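Superoxide dismutase (Leishmania major, PDB 4F2N) catalyses the disproportionation of superoxide to molecular oxygen and hydrogen peroxide at a bound iron centre. Local coordinates at residues E94-V97 and M98-A102; K75-E78 and G79-I82; C222-Y225 and E226-T229. All coordinates share one frame; numbering follows the deposited sequence.

Contact 1: E94-V97 and M98-A102; sequences ESKV and MFNQA
K96 and N100, one helical turn apart at the start of helix 96-113, meet with their side chains crossing obliquely. The lysine lays its CE against the amide oxygen, with CE 3.3 Å from OD1 of N100, while its ammonium end runs on past the amide instead of bonding to it. The K96 chain gets there by bending at chi2 (56°) and again at chi4. A water then bridges the two side chains, accepting from K96 NZ at 3.0 Å and from N100 ND2 at 2.8 Å. The asparagine has CG beside its own backbone N (chi1 -74°), which swings the amide back over the preceding turn, and its CG lies 3.3 Å from the carbonyl oxygen of K96. OD1 also lies in the plane of the F99 ring, at its edge, where the ring hydrogens offer a weakly positive rim. The same ring meets the lysine aliphatic chain obliquely, CD2 lying 4.0 Å from K96 CE; a long lysine suits this place because its methylenes can pack while its charge goes on to water. The backbone bonds from F99, N100 and Q101 to S95, K96 and V97 form the first helical turn. V97 O has a second donor as well: a water donates a hydrogen bond to it at 2.7 Å and accepts from Q101 NE2 at 2.6 Å. N100 also packs on F152 of the second subunit, and the side chain of Q101, which touches Y66 and L70 of helix 52-71, is about 11 Å from the iron(II) ion. Water-mediated links thus join K96 to N100 and V97 O to Q101, satisfying side-chain polar ends that do not bond directly, while buried F99 packs on T89 and T90.

Contact 2: K75-E78 and G79-I82; sequences KGYE and GKTI
The carbonyl oxygen of Y77 accepts the backbone N-H of K80 at an N-to-O distance of 3.0 Å, with a moderately bent N-H...O angle of 156° and the donor tilted out of the carbonyl plane. That bond closes a type II beta turn with E78 and G79 at its two corners. G79 has a positive phi (87°), where a beta carbon would run into the E78 carbonyl oxygen, so the residue without a side chain fits the second corner. G76, just before the turn, also has a positive phi, where a beta carbon would crowd the carbonyl oxygen of K75; glycine tolerates it. The carboxylate of E78 folds back toward it, and the G76 N-H makes a weak bond to E78 OE1. Across the turn, the K80 side chain leans over the backbone of Y77. Its CB is 3.3 Å from Y77 O, and with CG beside its own backbone N (chi1 -70°) the chain carries CD obliquely to the tyrosine ring, 3.8 Å from CD1 of Y77. Lysine serves well here because its methylenes can pack on the ring of Y77, which in turn rests on I85 and A88 of helix 82-89. G79 O accepts from R30 NH1, and G79 and K80 make backbone hydrogen bonds with Y31, joining the turn to the N-terminal segment. T81 follows at the N-cap, its hydroxyl OG1 bonded to the backbone N of E84. The arrangement is a surface type II turn with glycine at its third position, leading into an N-capped helix, in the loop between helices 52-71 and 82-89 of the alpha-hairpin domain.

Contact 3: C222-Y225 and E226-T229; sequences CHMY and ERAT
Y225 and T229 show the hydrogen bonding most fully: Y225 O is gripped by T229 N at 3.0 Å and by the T229 hydroxyl, which donates from OG1 at 2.9 Å. The two donors approach from opposite faces of the carbonyl plane, and chi1 of 55° puts OG1 between the T229 backbone N and carbonyl carbon, where it can fold back on the preceding turn. The other backbone bonds are ordinary helical ones.

Threonine suits its place twice over, since it also brings a methyl for nonpolar contact: CG2 lies 3.5 Å from Y225 CE1.

Van der Waals approaches include OG1 over one face of the tyrosine ring, C222 SG 3.6 Å from E226 OE2, and the CB of small A228 3.1 Å from M224 O.

The arginine's surroundings form the last set. The H223 ring and R227 guanidinium planes are 8° apart, but contact is made by R227 CD, lying obliquely to the ring. M224 CE packs at the guanidinium edge, 3.4 Å from R227 NH1, while R227 NH2 bonds to H24 O.

Helix 218-229 lies on the sheet through V161 of strand 155-161 and I187 of strand 185-191, with C222 and Y225 also touching helix 124-134.

How the contacts relate
Following the chain from the N terminus, contact 2 comes first, as a turn in the loop between helices 52-71 and 82-89; contact 1 is the opening of helix 96-113, and contact 3 lies near the C terminus, in helix 218-229. Each is local, so they run in series and none nests in or crosses another. Contacts 2 and 1 touch, through I82 with A102 and Y77 with M98, and so join the loop and the start of helix 82-89 to helix 96-113. H58 and H108 of this alpha-hairpin region, with D191 and H195 from later in the chain, bind the iron. Contact 3 stands apart, its nearest atoms about 9 Å from contact 2, packing on the three-stranded sheet.

Contact 1: E94-V97 and M98-A102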
loop_
_atom_site.group_PDB
_atom_site.type_symbol
_atom_site.label_atom_id
_atom_site.label_comp_id
_atom_site.label_asym_id
_atom_site.label_seq_id
_atom_site.Cartn_x
_atom_site.Cartn_y
_atom_site.Cartn_z
ATOM N N GLU B 94 2.468 -15.081 -15.149
ATOM C CA GLU B 94 3.294 -16.097 -14.494
ATOM C C GLU B 94 4.598 -15.535 -13.889
ATOM O O GLU B 94 5.294 -16.225 -13.135
ATOM C CB GLU B 94 3.608 -17.233 -15.471
ATOM N N SER B 95 4.929 -14.289 -14.218
ATOM C CA SER B 95 6.165 -13.692 -13.753
ATOM C C SER B 95 5.937 -12.534 -12.767
ATOM O O SER B 95 6.877 -11.777 -12.475
ATOM C CB SER B 95 6.994 -13.205 -14.953
ATOM O OG SER B 95 7.385 -14.301 -15.771
ATOM N N LYS B 96 4.721 -12.411 -12.237
ATOM C CA LYS B 96 4.378 -11.265 -11.364
ATOM C C LYS B 96 5.249 -11.186 -10.105
ATOM O O LYS B 96 5.645 -10.096 -9.664
ATOM C CB LYS B 96 2.882 -11.266 -10.991
ATOM C CG LYS B 96 2.381 -9.909 -10.466
ATOM C CD LYS B 96 2.657 -8.769 -11.457
ATOM C CE LYS B 96 2.437 -7.382 -10.856
ATOM N NZ LYS B 96 0.991 -7.112 -10.590
ATOM N N VAL B 97 5.537 -12.343 -9.513
ATOM C CA VAL B 97 6.307 -12.361 -8.282
ATOM C C VAL B 97 7.705 -11.803 -8.538
ATOM O O VAL B 97 8.163 -10.901 -7.835
ATOM C CB VAL B 97 6.334 -13.769 -7.639
ATOM C CG1 VAL B 97 7.303 -13.821 -6.473
ATOM C CG2 VAL B 97 4.931 -14.135 -7.161
ATOM N N MET B 98 8.372 -12.307 -9.573
ATOM C CA MET B 98 9.685 -11.773 -9.893
ATOM C C MET B 98 9.632 -10.310 -10.338
ATOM O O MET B 98 10.492 -9.501 -9.955
ATOM C CB MET B 98 10.392 -12.626 -10.949
ATOM C CG MET B 98 11.758 -12.065 -11.310
ATOM S SD MET B 98 12.874 -13.333 -11.964
ATOM C CE MET B 98 11.927 -14.007 -13.346
ATOM N N PHE B 99 8.629 -9.964 -11.142
ATOM C CA PHE B 99 8.490 -8.556 -11.572
ATOM C C PHE B 99 8.473 -7.639 -10.345
ATOM O O PHE B 99 9.215 -6.659 -10.275
ATOM C CB PHE B 99 7.222 -8.325 -12.428
ATOM C CG PHE B 99 6.931 -6.869 -12.666
ATOM C CD1 PHE B 99 7.552 -6.194 -13.718
ATOM C CD2 PHE B 99 6.102 -6.149 -11.796
ATOM C CE1 PHE B 99 7.309 -4.854 -13.945
ATOM C CE2 PHE B 99 5.880 -4.791 -12.004
ATOM C CZ PHE B 99 6.501 -4.150 -13.080
ATOM N N ASN B 100 7.630 -7.973 -9.371
ATOM C CA ASN B 100 7.461 -7.143 -8.203
ATOM C C ASN B 100 8.766 -6.970 -7.429
ATOM O O ASN B 100 9.063 -5.865 -6.980
ATOM C CB ASN B 100 6.347 -7.684 -7.286
ATOM C CG ASN B 100 4.943 -7.433 -7.840
ATOM O OD1 ASN B 100 4.719 -6.535 -8.657
ATOM N ND2 ASN B 100 3.976 -8.219 -7.353
ATOM N N GLN B 101 9.549 -8.047 -7.262
ATOM C CA GLN B 101 10.793 -7.910 -6.476
ATOM C C GLN B 101 11.826 -7.098 -7.275
ATOM O O GLN B 101 12.536 -6.263 -6.710
ATOM C CB GLN B 101 11.376 -9.271 -6.093
ATOM C CG GLN B 101 10.400 -10.198 -5.366
ATOM C CD GLN B 101 9.905 -9.631 -4.058
ATOM O OE1 GLN B 101 10.681 -9.346 -3.135
ATOM N NE2 GLN B 101 8.617 -9.435 -3.974
ATOM N N ALA B 102 11.915 -7.361 -8.577
ATOM C CA ALA B 102 12.908 -6.668 -9.443
ATOM C C ALA B 102 12.596 -5.180 -9.561
ATOM O O ALA B 102 13.489 -4.313 -9.347
ATOM C CB ALA B 102 12.961 -7.322 -10.822
HETATM O O HOH W 1 1.173 -7.838 -7.665
HETATM O O HOH W 2 6.898 -10.742 -5.469
#

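Contact 2: K75-E78 and G79-I82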
loop_
_atom_site.group_PDB
_atom_site.type_symbol
_atom_site.label_atom_id
_atom_site.label_comp_id
_atom_site.label_asym_id
_atom_site.label_seq_id
_atom_site.Cartn_x
_atom_site.Cartn_y
_atom_site.Cartn_z
ATOM N N LYS B 75 17.598 -16.743 -11.389
ATOM C CA LYS B 75 18.559 -17.631 -12.070
ATOM C C LYS B 75 18.498 -17.410 -13.572
ATOM O O LYS B 75 17.424 -17.381 -14.150
ATOM C CB LYS B 75 18.298 -19.102 -11.735
ATOM N N GLY B 76 19.653 -17.215 -14.196
ATOM C CA GLY B 76 19.728 -17.010 -15.632
ATOM C C GLY B 76 20.002 -15.566 -16.002
ATOM O O GLY B 76 20.460 -15.291 -17.111
ATOM N N TYR B 77 19.731 -14.638 -15.081
ATOM C CA TYR B 77 19.983 -13.217 -15.327
ATOM C C TYR B 77 21.344 -12.711 -14.853
ATOM O O TYR B 77 21.564 -11.505 -14.829
ATOM C CB TYR B 77 18.861 -12.340 -14.732
ATOM C CG TYR B 77 17.576 -12.455 -15.479
ATOM C CD1 TYR B 77 17.380 -11.747 -16.660
ATOM C CD2 TYR B 77 16.556 -13.290 -15.024
ATOM C CE1 TYR B 77 16.186 -11.851 -17.366
ATOM C CE2 TYR B 77 15.355 -13.396 -15.719
ATOM C CZ TYR B 77 15.187 -12.681 -16.890
ATOM O OH TYR B 77 14.012 -12.784 -17.600
ATOM N N GLU B 78 22.260 -13.614 -14.488
ATOM C CA GLU B 78 23.605 -13.207 -14.046
ATOM C C GLU B 78 24.299 -12.273 -15.056
ATOM O O GLU B 78 24.329 -12.564 -16.252
ATOM C CB GLU B 78 24.499 -14.424 -13.761
ATOM C CG GLU B 78 24.114 -15.227 -12.528
ATOM C CD GLU B 78 22.934 -16.152 -12.767
ATOM O OE1 GLU B 78 22.539 -16.341 -13.943
ATOM O OE2 GLU B 78 22.406 -16.698 -11.777
ATOM N N GLY B 79 24.842 -11.156 -14.568
ATOM C CA GLY B 79 25.554 -10.195 -15.412
ATOM C C GLY B 79 24.641 -9.142 -16.056
ATOM O O GLY B 79 25.116 -8.168 -16.640
ATOM N N LYS B 80 23.335 -9.347 -15.986
ATOM C CA LYS B 80 22.398 -8.434 -16.646
ATOM C C LYS B 80 21.888 -7.375 -15.692
ATOM O O LYS B 80 21.958 -7.570 -14.474
ATOM C CB LYS B 80 21.228 -9.222 -17.232
ATOM C CG LYS B 80 21.626 -10.085 -18.423
ATOM C CD LYS B 80 20.583 -11.177 -18.626
ATOM C CE LYS B 80 20.644 -11.811 -20.020
ATOM N NZ LYS B 80 22.014 -11.746 -20.599
ATOM N N THR B 81 21.382 -6.264 -16.232
ATOM C CA THR B 81 20.747 -5.226 -15.396
ATOM C C THR B 81 19.436 -5.701 -14.783
ATOM O O THR B 81 18.705 -6.545 -15.347
ATOM C CB THR B 81 20.452 -3.910 -16.165
ATOM O OG1 THR B 81 19.562 -4.185 -17.260
ATOM C CG2 THR B 81 21.762 -3.298 -16.717
ATOM N N ILE B 82 19.140 -5.144 -13.627
ATOM C CA ILE B 82 17.833 -5.322 -13.007
ATOM C C ILE B 82 16.721 -4.853 -13.952
ATOM O O ILE B 82 15.689 -5.504 -14.055
ATOM C CB ILE B 82 17.770 -4.597 -11.649
ATOM C CG1 ILE B 82 18.866 -5.142 -10.690
ATOM C CG2 ILE B 82 16.378 -4.709 -11.017
ATOM C CD1 ILE B 82 18.773 -6.626 -10.386
#

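Contact 3: C222-Y225 and E226-T229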
loop_
_atom_site.group_PDB
_atom_site.type_symbol
_atom_site.label_atom_id
_atom_site.label_comp_id
_atom_site.label_asym_id
_atom_site.label_seq_id
_atom_site.Cartn_x
_atom_site.Cartn_y
_atom_site.Cartn_z
ATOM N N CYS B 222 19.728 16.179 -11.910
ATOM C CA CYS B 222 20.211 16.896 -13.103
ATOM C C CYS B 222 21.078 16.009 -14.017
ATOM O O CYS B 222 20.958 16.069 -15.249
ATOM C CB CYS B 222 20.950 18.170 -12.690
ATOM S SG CYS B 222 21.395 19.212 -14.101
ATOM N N HIS B 223 21.954 15.198 -13.418
ATOM C CA HIS B 223 22.729 14.197 -14.159
ATOM C C HIS B 223 21.810 13.278 -14.944
ATOM O O HIS B 223 22.041 13.012 -16.128
ATOM C CB HIS B 223 23.616 13.374 -13.213
ATOM C CG HIS B 223 24.427 12.289 -13.916
ATOM N ND1 HIS B 223 25.583 12.553 -14.569
ATOM C CD2 HIS B 223 24.193 10.916 -14.069
ATOM C CE1 HIS B 223 26.071 11.406 -15.098
ATOM N NE2 HIS B 223 25.219 10.410 -14.790
ATOM N N MET B 224 20.753 12.788 -14.289
ATOM C CA MET B 224 19.759 11.950 -14.968
ATOM C C MET B 224 19.058 12.702 -16.109
ATOM O O MET B 224 18.831 12.164 -17.199
ATOM C CB MET B 224 18.719 11.440 -13.951
ATOM C CG MET B 224 19.279 10.422 -12.939
ATOM S SD MET B 224 20.077 8.985 -13.706
ATOM C CE MET B 224 18.845 8.413 -14.865
ATOM N N TYR B 225 18.685 13.941 -15.850
ATOM C CA TYR B 225 18.022 14.749 -16.874
ATOM C C TYR B 225 18.890 14.894 -18.139
ATOM O O TYR B 225 18.425 14.664 -19.260
ATOM C CB TYR B 225 17.644 16.134 -16.308
ATOM C CG TYR B 225 17.153 17.066 -17.390
ATOM C CD1 TYR B 225 15.865 16.940 -17.903
ATOM C CD2 TYR B 225 18.006 18.020 -17.968
ATOM C CE1 TYR B 225 15.406 17.784 -18.906
ATOM C CE2 TYR B 225 17.566 18.853 -18.991
ATOM C CZ TYR B 225 16.270 18.712 -19.460
ATOM O OH TYR B 225 15.811 19.519 -20.474
ATOM N N GLU B 226 20.153 15.247 -17.957
ATOM C CA GLU B 226 21.061 15.436 -19.108
ATOM C C GLU B 226 21.201 14.168 -19.948
ATOM O O GLU B 226 21.074 14.213 -21.183
ATOM C CB GLU B 226 22.415 15.980 -18.649
ATOM C CG GLU B 226 22.310 17.443 -18.229
ATOM C CD GLU B 226 23.490 17.959 -17.406
ATOM O OE1 GLU B 226 24.407 17.189 -17.067
ATOM O OE2 GLU B 226 23.504 19.153 -17.068
ATOM N N ARG B 227 21.431 13.027 -19.294
ATOM C CA ARG B 227 21.580 11.796 -20.053
ATOM C C ARG B 227 20.265 11.309 -20.645
ATOM O O ARG B 227 20.275 10.745 -21.716
ATOM C CB ARG B 227 22.290 10.679 -19.266
ATOM C CG ARG B 227 21.606 10.177 -17.992
ATOM C CD ARG B 227 22.579 9.291 -17.189
ATOM N NE ARG B 227 22.872 8.015 -17.869
ATOM C CZ ARG B 227 22.125 6.906 -17.773
ATOM N NH1 ARG B 227 21.017 6.891 -17.038
ATOM N NH2 ARG B 227 22.470 5.803 -18.434
ATOM N N ALA B 228 19.146 11.524 -19.946
ATOM C CA ALA B 228 17.844 11.006 -20.428
ATOM C C ALA B 228 17.345 11.764 -21.668
ATOM O O ALA B 228 16.704 11.160 -22.542
ATOM C CB ALA B 228 16.793 11.036 -19.317
ATOM N N THR B 229 17.639 13.066 -21.733
ATOM C CA THR B 229 17.170 13.932 -22.848
ATOM C C THR B 229 18.096 13.978 -24.042
ATOM O O THR B 229 17.737 14.547 -25.093
ATOM C CB THR B 229 16.938 15.410 -22.458
ATOM O OG1 THR B 229 18.121 15.969 -21.855
ATOM C CG2 THR B 229 15.807 15.536 -21.534
#